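Local coordinates for protein shikimate 5-dehydrogenase (Thermus thermophilus, PDB 1WXD) that catalyses the reversible NADPH-linked reduction of 3-dehydroshikimate to shikimate, the fourth step of the seven-step pathway to chorismate, at residues Thr86-Glu91 with Arg241-Leu246; Pro165-Arg170 with Ala193-Glu198. One frame throughout, in Å; residues are numbered along the deposited sequence.

Contact 1: residues Thr86-Glu91 with Arg241-Leu246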
loop_
_atom_site.group_PDB
_atom_site.type_symbol
_atom_site.label_atom_id
_atom_site.label_comp_id
_atom_site.label_asym_id
_atom_site.label_seq_id
_atom_site.Cartn_x
_atom_site.Cartn_y
_atom_site.Cartn_z
ATOM N N THR A 86 4.497 -7.381 8.487
ATOM C CA THR A 86 3.940 -7.183 7.159
ATOM C C THR A 86 4.407 -5.898 6.489
ATOM O O THR A 86 4.239 -4.800 7.022
ATOM C CB THR A 86 2.401 -7.175 7.188
ATOM O OG1 THR A 86 1.927 -8.410 7.737
ATOM C CG2 THR A 86 1.847 -7.018 5.770
ATOM N N VAL A 87 4.989 -6.052 5.306
ATOM C CA VAL A 87 5.481 -4.924 4.532
ATOM C C VAL A 87 4.733 -4.805 3.209
ATOM O O VAL A 87 4.481 -5.806 2.535
ATOM C CB VAL A 87 6.989 -5.074 4.228
ATOM C CG1 VAL A 87 7.468 -3.918 3.353
ATOM C CG2 VAL A 87 7.768 -5.123 5.526
ATOM N N LEU A 88 4.382 -3.576 2.847
ATOM C CA LEU A 88 3.681 -3.308 1.593
ATOM C C LEU A 88 4.566 -2.447 0.701
ATOM O O LEU A 88 5.126 -1.449 1.160
ATOM C CB LEU A 88 2.374 -2.557 1.856
ATOM C CG LEU A 88 1.738 -1.872 0.638
ATOM C CD1 LEU A 88 1.127 -2.919 -0.296
ATOM C CD2 LEU A 88 0.670 -0.903 1.106
ATOM N N GLN A 89 4.696 -2.833 -0.565
ATOM C CA GLN A 89 5.493 -2.065 -1.510
ATOM C C GLN A 89 4.587 -1.384 -2.524
ATOM O O GLN A 89 3.764 -2.029 -3.177
ATOM C CB GLN A 89 6.500 -2.965 -2.238
ATOM C CG GLN A 89 7.375 -2.244 -3.271
ATOM C CD GLN A 89 6.675 -2.021 -4.607
ATOM O OE1 GLN A 89 6.338 -0.890 -4.966
ATOM N NE2 GLN A 89 6.457 -3.101 -5.350
ATOM N N VAL A 90 4.733 -0.070 -2.626
ATOM C CA VAL A 90 3.971 0.749 -3.562
ATOM C C VAL A 90 4.929 1.804 -4.109
ATOM O O VAL A 90 5.611 2.490 -3.348
ATOM C CB VAL A 90 2.776 1.448 -2.867
ATOM C CG1 VAL A 90 2.265 2.573 -3.744
ATOM C CG2 VAL A 90 1.662 0.443 -2.618
ATOM N N GLU A 91 4.975 1.930 -5.427
ATOM C CA GLU A 91 5.865 2.887 -6.073
ATOM C C GLU A 91 7.280 2.801 -5.520
ATOM O O GLU A 91 7.978 3.807 -5.426
ATOM C CB GLU A 91 5.343 4.315 -5.918
ATOM C CG GLU A 91 4.251 4.670 -6.902
ATOM C CD GLU A 91 3.885 6.144 -6.871
ATOM O OE1 GLU A 91 3.029 6.554 -7.686
ATOM O OE2 GLU A 91 4.443 6.894 -6.037
ATOM N N ARG A 241 -5.122 -8.566 2.895
ATOM C CA ARG A 241 -6.038 -7.446 2.677
ATOM C C ARG A 241 -5.203 -6.169 2.586
ATOM O O ARG A 241 -5.477 -5.283 1.783
ATOM C CB ARG A 241 -7.042 -7.328 3.827
ATOM C CG ARG A 241 -8.165 -6.337 3.537
ATOM C CD ARG A 241 -8.491 -5.485 4.754
ATOM N NE ARG A 241 -9.492 -6.104 5.618
ATOM C CZ ARG A 241 -9.502 -6.029 6.949
ATOM N NH1 ARG A 241 -8.552 -5.364 7.602
ATOM N NH2 ARG A 241 -10.486 -6.602 7.630
ATOM N N LEU A 242 -4.182 -6.084 3.425
ATOM C CA LEU A 242 -3.291 -4.941 3.427
ATOM C C LEU A 242 -2.733 -4.754 2.027
ATOM O O LEU A 242 -2.777 -3.657 1.462
ATOM C CB LEU A 242 -2.151 -5.186 4.403
ATOM C CG LEU A 242 -1.989 -4.250 5.589
ATOM C CD1 LEU A 242 -3.341 -3.794 6.133
ATOM C CD2 LEU A 242 -1.191 -4.990 6.641
ATOM N N TRP A 243 -2.215 -5.846 1.476
ATOM C CA TRP A 243 -1.617 -5.849 0.149
ATOM C C TRP A 243 -2.557 -5.626 -1.036
ATOM O O TRP A 243 -2.194 -4.959 -2.007
ATOM C CB TRP A 243 -0.877 -7.176 -0.083
ATOM C CG TRP A 243 0.252 -7.438 0.859
ATOM C CD1 TRP A 243 1.121 -6.519 1.378
ATOM C CD2 TRP A 243 0.661 -8.711 1.369
ATOM N NE1 TRP A 243 2.042 -7.143 2.182
ATOM C CE2 TRP A 243 1.785 -8.488 2.194
ATOM C CE3 TRP A 243 0.186 -10.018 1.210
ATOM C CZ2 TRP A 243 2.446 -9.529 2.861
ATOM C CZ3 TRP A 243 0.842 -11.054 1.872
ATOM C CH2 TRP A 243 1.959 -10.801 2.689
ATOM N N THR A 244 -3.759 -6.183 -0.963
ATOM C CA THR A 244 -4.675 -6.079 -2.086
ATOM C C THR A 244 -6.006 -5.389 -1.851
ATOM O O THR A 244 -6.605 -4.875 -2.796
ATOM C CB THR A 244 -4.990 -7.471 -2.631
ATOM O OG1 THR A 244 -5.786 -8.181 -1.671
ATOM C CG2 THR A 244 -3.701 -8.245 -2.884
ATOM N N GLY A 245 -6.475 -5.403 -0.607
ATOM C CA GLY A 245 -7.754 -4.794 -0.297
ATOM C C GLY A 245 -8.818 -5.876 -0.224
ATOM O O GLY A 245 -10.002 -5.597 -0.031
ATOM N N LEU A 246 -8.383 -7.121 -0.384
ATOM C CA LEU A 246 -9.281 -8.272 -0.341
ATOM C C LEU A 246 -8.947 -9.137 0.866
ATOM O O LEU A 246 -7.774 -9.345 1.177
ATOM C CB LEU A 246 -9.127 -9.109 -1.610
ATOM C CG LEU A 246 -9.380 -8.398 -2.937
ATOM C CD1 LEU A 246 -8.959 -9.305 -4.080
ATOM C CD2 LEU A 246 -10.848 -8.025 -3.052
#

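Contact 2: residues Pro165-Arg170 with Ala193-Glu198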
loop_
_atom_site.group_PDB
_atom_site.type_symbol
_atom_site.label_atom_id
_atom_site.label_comp_id
_atom_site.label_asym_id
_atom_site.label_seq_id
_atom_site.Cartn_x
_atom_site.Cartn_y
_atom_site.Cartn_z
ATOM N N PRO A 165 5.051 -13.288 38.760
ATOM C CA PRO A 165 5.789 -14.554 38.823
ATOM C C PRO A 165 4.833 -15.637 38.290
ATOM O O PRO A 165 3.617 -15.449 38.327
ATOM C CB PRO A 165 6.083 -14.701 40.314
ATOM C CG PRO A 165 4.872 -14.090 40.940
ATOM C CD PRO A 165 4.673 -12.834 40.112
ATOM N N LEU A 166 5.375 -16.749 37.799
ATOM C CA LEU A 166 4.557 -17.831 37.245
ATOM C C LEU A 166 3.380 -18.288 38.089
ATOM O O LEU A 166 2.362 -18.719 37.542
ATOM C CB LEU A 166 5.411 -19.059 36.932
ATOM C CG LEU A 166 6.210 -19.078 35.633
ATOM C CD1 LEU A 166 6.959 -20.395 35.541
ATOM C CD2 LEU A 166 5.273 -18.910 34.442
ATOM N N GLU A 167 3.514 -18.220 39.410
ATOM C CA GLU A 167 2.435 -18.657 40.291
ATOM C C GLU A 167 1.130 -17.905 40.065
ATOM O O GLU A 167 0.055 -18.431 40.341
ATOM C CB GLU A 167 2.836 -18.521 41.763
ATOM C CG GLU A 167 3.859 -19.541 42.257
ATOM C CD GLU A 167 5.247 -19.308 41.693
ATOM O OE1 GLU A 167 5.675 -18.133 41.615
ATOM O OE2 GLU A 167 5.919 -20.302 41.344
ATOM N N LYS A 168 1.216 -16.678 39.562
ATOM C CA LYS A 168 0.010 -15.895 39.326
ATOM C C LYS A 168 -0.836 -16.472 38.195
ATOM O O LYS A 168 -1.938 -15.989 37.923
ATOM C CB LYS A 168 0.370 -14.441 39.015
ATOM C CG LYS A 168 0.998 -13.703 40.186
ATOM C CD LYS A 168 0.027 -13.581 41.356
ATOM C CE LYS A 168 -1.186 -12.739 40.994
ATOM N NZ LYS A 168 -2.119 -12.581 42.147
ATOM N N ALA A 169 -0.323 -17.505 37.534
ATOM C CA ALA A 169 -1.065 -18.124 36.445
ATOM C C ALA A 169 -2.366 -18.711 36.986
ATOM O O ALA A 169 -3.356 -18.817 36.269
ATOM C CB ALA A 169 -0.226 -19.211 35.778
ATOM N N ARG A 170 -2.357 -19.083 38.261
ATOM C CA ARG A 170 -3.539 -19.645 38.901
ATOM C C ARG A 170 -4.716 -18.667 38.930
ATOM O O ARG A 170 -5.871 -19.087 39.009
ATOM C CB ARG A 170 -3.194 -20.092 40.325
ATOM C CG ARG A 170 -2.998 -21.590 40.475
ATOM C CD ARG A 170 -2.535 -21.943 41.875
ATOM N NE ARG A 170 -1.120 -21.642 42.106
ATOM C CZ ARG A 170 -0.489 -21.840 43.264
ATOM N NH1 ARG A 170 -1.151 -22.342 44.302
ATOM N NH2 ARG A 170 0.800 -21.529 43.394
ATOM N N ALA A 193 2.555 -27.746 35.309
ATOM C CA ALA A 193 1.156 -28.164 35.351
ATOM C C ALA A 193 0.374 -27.678 36.574
ATOM O O ALA A 193 -0.774 -27.247 36.451
ATOM C CB ALA A 193 1.068 -29.688 35.254
ATOM N N GLU A 194 0.986 -27.738 37.751
ATOM C CA GLU A 194 0.287 -27.324 38.967
ATOM C C GLU A 194 -0.053 -25.837 39.072
ATOM O O GLU A 194 -0.807 -25.437 39.958
ATOM C CB GLU A 194 1.081 -27.749 40.206
ATOM C CG GLU A 194 2.483 -27.178 40.281
ATOM C CD GLU A 194 3.159 -27.486 41.601
ATOM O OE1 GLU A 194 3.266 -28.679 41.955
ATOM O OE2 GLU A 194 3.585 -26.533 42.285
ATOM N N LEU A 195 0.480 -25.018 38.175
ATOM C CA LEU A 195 0.200 -23.590 38.229
ATOM C C LEU A 195 -0.937 -23.152 37.304
ATOM O O LEU A 195 -1.357 -21.993 37.338
ATOM C CB LEU A 195 1.476 -22.793 37.919
ATOM C CG LEU A 195 2.650 -23.026 38.883
ATOM C CD1 LEU A 195 3.794 -22.081 38.544
ATOM C CD2 LEU A 195 2.195 -22.799 40.326
ATOM N N PHE A 196 -1.440 -24.070 36.484
ATOM C CA PHE A 196 -2.544 -23.747 35.574
ATOM C C PHE A 196 -3.837 -23.465 36.341
ATOM O O PHE A 196 -4.150 -24.140 37.323
ATOM C CB PHE A 196 -2.805 -24.909 34.613
ATOM C CG PHE A 196 -1.861 -24.968 33.446
ATOM C CD1 PHE A 196 -2.270 -24.543 32.185
ATOM C CD2 PHE A 196 -0.577 -25.477 33.596
ATOM C CE1 PHE A 196 -1.410 -24.634 31.084
ATOM C CE2 PHE A 196 0.291 -25.570 32.502
ATOM C CZ PHE A 196 -0.130 -25.149 31.246
ATOM N N PRO A 197 -4.607 -22.457 35.906
ATOM C CA PRO A 197 -5.852 -22.192 36.628
ATOM C C PRO A 197 -6.798 -23.347 36.309
ATOM O O PRO A 197 -6.485 -24.191 35.471
ATOM C CB PRO A 197 -6.321 -20.864 36.034
ATOM C CG PRO A 197 -5.832 -20.951 34.621
ATOM C CD PRO A 197 -4.429 -21.510 34.793
ATOM N N GLU A 198 -7.947 -23.399 36.965
ATOM C CA GLU A 198 -8.872 -24.488 36.697
ATOM C C GLU A 198 -10.068 -24.037 35.872
ATOM O O GLU A 198 -11.041 -24.765 35.704
ATOM C CB GLU A 198 -9.301 -25.129 38.014
ATOM C CG GLU A 198 -8.186 -25.978 38.619
ATOM C CD GLU A 198 -8.486 -26.450 40.024
ATOM O OE1 GLU A 198 -9.594 -26.973 40.257
ATOM O OE2 GLU A 198 -7.602 -26.308 40.893
#

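Contact 1: residues Thr86-Glu91 with Arg241-Leu246
The indole N-H of Trp243 reaches the backbone carbonyl of Val87, with NE1 2.8 Å from O. The bond bends to 146° at the hydrogen, and NE1 stands above the carbonyl plane, 48° out of it, while the oxygen lies somewhat tilted from the ring plane. Tryptophan suits this place because it gives the buried strand a donor and a broad apolar surface at once. With CG beside the backbone N (chi1 -62°), the ring leaves the last turn of the helix to meet the strand. Thr86 approaches the indole obliquely with its methyl, CG2 lying 3.6 Å from Trp243 NE1. That methyl is anti to the backbone N, and it also meets the end of Leu242, CG2 to CD2 at 3.8 Å. The hydroxyl of Thr86 hydrogen-bonds Asn58 and Thr99, so threonine suits a place needing both a methyl and a buried polar group. Strand 86-90 runs antiparallel to both of its neighbours, 56-59 and 93-97, in the mixed sheet of the substrate-binding domain, and the end of helix 229-244 packs against it. Leu88 slides past the indole in the opposite direction, its CD1 at the ring edge 4.0 Å from Trp243 CD1. Phe4 stacks on the same indole. A leucine in place of Trp243 has no N-H to offer and would probably leave the Val87 carbonyl short of a partner on this side, with a gap beside the Thr86 methyl and Phe4. The helix ends just beyond: Gly245 has a positive phi, at which a CB would collide with the carbonyl O of Thr244, and Thr244 OG1 accepts from Leu246 N at 3.1 Å in an ST turn. The carbonyl of Leu242 hydrogen-bonds Arg55 of the second subunit.

Contact 2: residues Pro165-Arg170 with Ala193-Glu198
Leu195 fills the middle of this contact, spreading its two methyls between different partners. CD1 rests against Leu166, 3.8 Å from its CB, and CD2 lies 3.6 Å from NH2 of Arg170, whose guanidinium meets the methyl obliquely. Leu195 CG sits beside its own backbone N (chi1 -60°), which sends the branched end across to 165-170; a leucine fits because one fork can meet both an apolar neighbour and the guanidinium of a charged one. Glu167, bent at chi2, crosses the same side chain obliquely and brings OE2 to 3.9 Å from Leu195 CD1. Next to this fork the backbones come close. Ala169 points its methyl at the Leu195 carbonyl, CB to O at 3.4 Å, where a small residue permits close approach. Pro197 lies against the end of 165-170, with Pro197 CD 3.3 Å from Ala169 O and Pro197 CB 3.5 Å from Arg170 O. No hydrogen bond spans the two segments, so packing joins them. Short 3-10 turns set the positions: Ala169 N bonds Leu166 O, and Phe196 N bonds Ala193 O at 3.2 Å. Further out, the carbonyl of Arg170 accepts from Arg173. Both segments belong to connections that flank strand 174-177 in the chain and pack on the parallel Rossmann-type sheet. Leu166 touches Leu122 and Trp145 on strands 119-122 and 142-145, Ala169 touches Leu120, and Phe196 turns away to pack on helix 213-220.

Overall arrangement
The two contacts belong to the two domains of one subunit and lie on opposite sides of the chain's centre, their own centres 41 Å apart and their nearest atoms about 28 Å apart. Contact 1 ties the mixed substrate-domain sheet to the end of helix 229-244; contact 2, nested within the chain span it closes, joins connections of the NADP-binding sheet. Contact 1 lies closer to shikimate-binding residues: Asn85 is the neighbour of Thr86 in sequence, and the side chain of Gln235 comes to about 5 Å from that of Thr86. Contact 2 is farther from its ligand-binding residues, the Leu166 side chain being about 8 Å from that of the NADP-binding Arg147.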